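Local structure of phosphopantothenoylcysteine decarboxylase (Cryptococcus neoformans, 6EOA) at residues Gly33-Val38 against Ala131-Ile136. The protein binds flavin mononucleotide and probably decarboxylates phosphopantothenoylcysteine in coenzyme A biosynthesis. Numbering follows the deposited sequence.
Sequences GIFRVV and ADLVVI
The carbonyl oxygen Arg36 O takes two backbone N-H groups where strands 35-41 and 133-139 begin to pair: Asp132 N at 2.7 Å, tilted from the carbonyl plane, and Leu133 N, a weaker bond at 3.1 Å. The two are neighbouring parallel strands in the middle of the Rossmann-like parallel sheet (strand order 3-2-1-4-5-6) of this HFCD flavoprotein, and 131-136 follows helix 123-130, with Ala131 and Asp132 forming the short link to the strand. Asp132 also stands in for a main-chain acceptor. Its CG lies beside its own N (chi1 -65°), and OD2 accepts Arg36 N at 2.9 Å, on the anti side of the carboxylate and 29° out of its plane. The guanidinium of Arg36 does not meet this carboxylate; the Arg36 chain, extended from CG to NE, leads away to a salt bridge with Asp32, and Ile34 CG2 lies over one guanidinium face. Further on, regular parallel pairing takes over: Leu133 O receives Val38 N, and Val38 O receives Val135 N at 2.9 Å in a nearly straight bond. On the sheet face covered by helix 222-237, Phe35 has CG anti to its backbone N (chi1 -173°), and its ring comes over to Asp132 and Leu133. Its CE2 meets Asp132 CB, its CZ lies 3.6 Å from Leu133 CB, and Leu133 CD2 sits at the ring edge, in plane. Val37 CG1 touches Val135 CG2 on this same face, and both valines pack on Ile229 of the helix. Val38 and Val134 face helix 155-162 on the other side, where Val38 CG2 packs 3.6 Å from Ala131 CB.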
loop_
_atom_site.group_PDB
_atom_site.type_symbol
_atom_site.label_atom_id
_atom_site.label_comp_id
_atom_site.label_asym_id
_atom_site.label_seq_id
_atom_site.Cartn_x
_atom_site.Cartn_y
_atom_site.Cartn_z
ATOM N N GLY A 33 -35.440 -17.098 2.954
ATOM C CA GLY A 33 -34.662 -18.280 3.284
ATOM C C GLY A 33 -33.363 -18.399 2.509
ATOM O O GLY A 33 -32.940 -19.500 2.150
ATOM N N ILE A 34 -32.719 -17.267 2.252
ATOM C CA ILE A 34 -31.481 -17.264 1.482
ATOM C C ILE A 34 -30.302 -16.786 2.320
ATOM O O ILE A 34 -30.382 -15.763 3.000
ATOM C CB ILE A 34 -31.612 -16.385 0.223
ATOM C CG1 ILE A 34 -32.770 -16.883 -0.645
ATOM C CG2 ILE A 34 -30.310 -16.381 -0.569
ATOM C CD1 ILE A 34 -33.381 -15.819 -1.528
ATOM N N PHE A 35 -29.213 -17.549 2.277
ATOM C CA PHE A 35 -27.980 -17.188 2.965
ATOM C C PHE A 35 -26.999 -16.613 1.958
ATOM O O PHE A 35 -26.746 -17.220 0.917
ATOM C CB PHE A 35 -27.378 -18.403 3.672
ATOM C CG PHE A 35 -26.202 -18.079 4.549
ATOM C CD1 PHE A 35 -24.921 -18.465 4.189
ATOM C CD2 PHE A 35 -26.379 -17.392 5.738
ATOM C CE1 PHE A 35 -23.840 -18.172 5.002
ATOM C CE2 PHE A 35 -25.303 -17.096 6.552
ATOM C CZ PHE A 35 -24.032 -17.486 6.183
ATOM N N ARG A 36 -26.448 -15.445 2.267
ATOM C CA ARG A 36 -25.635 -14.715 1.302
ATOM C C ARG A 36 -24.171 -14.636 1.725
ATOM O O ARG A 36 -23.840 -14.098 2.783
ATOM C CB ARG A 36 -26.212 -13.314 1.096
ATOM C CG ARG A 36 -27.609 -13.343 0.490
ATOM C CD ARG A 36 -28.313 -12.004 0.571
ATOM N NE ARG A 36 -29.491 -11.979 -0.293
ATOM C CZ ARG A 36 -30.725 -12.280 0.099
ATOM N NH1 ARG A 36 -30.967 -12.631 1.358
ATOM N NH2 ARG A 36 -31.725 -12.227 -0.772
ATOM N N VAL A 37 -23.303 -15.186 0.881
ATOM C CA VAL A 37 -21.878 -15.243 1.163
ATOM C C VAL A 37 -21.100 -14.402 0.170
ATOM O O VAL A 37 -21.280 -14.534 -1.039
ATOM C CB VAL A 37 -21.342 -16.693 1.111
ATOM C CG1 VAL A 37 -19.891 -16.737 1.549
ATOM C CG2 VAL A 37 -22.176 -17.606 1.980
ATOM N N VAL A 38 -20.242 -13.530 0.684
ATOM C CA VAL A 38 -19.269 -12.851 -0.154
ATOM C C VAL A 38 -17.931 -13.566 -0.038
ATOM O O VAL A 38 -17.370 -13.687 1.052
ATOM C CB VAL A 38 -19.104 -11.367 0.229
ATOM C CG1 VAL A 38 -17.857 -10.785 -0.422
ATOM C CG2 VAL A 38 -20.335 -10.578 -0.173
ATOM N N ALA A 131 -24.117 -9.034 2.277
ATOM C CA ALA A 131 -23.440 -10.186 2.876
ATOM C C ALA A 131 -23.985 -10.606 4.243
ATOM O O ALA A 131 -24.189 -9.775 5.131
ATOM C CB ALA A 131 -21.952 -9.899 2.990
ATOM N N ASP A 132 -24.213 -11.907 4.397
ATOM C CA ASP A 132 -24.508 -12.499 5.699
ATOM C C ASP A 132 -23.223 -13.064 6.284
ATOM O O ASP A 132 -23.102 -13.258 7.492
ATOM C CB ASP A 132 -25.565 -13.600 5.579
ATOM C CG ASP A 132 -26.909 -13.070 5.134
ATOM O OD1 ASP A 132 -27.275 -11.953 5.556
ATOM O OD2 ASP A 132 -27.598 -13.768 4.360
ATOM N N LEU A 133 -22.267 -13.328 5.401
ATOM C CA LEU A 133 -20.981 -13.889 5.784
ATOM C C LEU A 133 -19.917 -13.447 4.788
ATOM O O LEU A 133 -20.176 -13.364 3.588
ATOM C CB LEU A 133 -21.056 -15.419 5.849
ATOM C CG LEU A 133 -19.756 -16.196 6.086
ATOM C CD1 LEU A 133 -19.163 -15.878 7.454
ATOM C CD2 LEU A 133 -19.982 -17.697 5.931
ATOM N N VAL A 134 -18.727 -13.141 5.291
ATOM C CA VAL A 134 -17.598 -12.829 4.426
ATOM C C VAL A 134 -16.507 -13.872 4.619
ATOM O O VAL A 134 -16.048 -14.099 5.739
ATOM C CB VAL A 134 -17.031 -11.424 4.700
ATOM C CG1 VAL A 134 -15.798 -11.174 3.846
ATOM C CG2 VAL A 134 -18.088 -10.364 4.429
ATOM N N VAL A 135 -16.107 -14.514 3.528
ATOM C CA VAL A 135 -15.064 -15.534 3.580
ATOM C C VAL A 135 -13.861 -15.123 2.735
ATOM O O VAL A 135 -13.977 -14.909 1.530
ATOM C CB VAL A 135 -15.588 -16.903 3.099
ATOM C CG1 VAL A 135 -14.539 -17.984 3.316
ATOM C CG2 VAL A 135 -16.880 -17.266 3.829
ATOM N N ILE A 136 -12.705 -15.008 3.379
ATOM C CA ILE A 136 -11.478 -14.676 2.674
ATOM C C ILE A 136 -10.692 -15.948 2.385
ATOM O O ILE A 136 -9.985 -16.463 3.248
ATOM C CB ILE A 136 -10.610 -13.704 3.480
ATOM C CG1 ILE A 136 -11.463 -12.561 4.030
ATOM C CG2 ILE A 136 -9.493 -13.166 2.612
ATOM C CD1 ILE A 136 -10.697 -11.619 4.930
#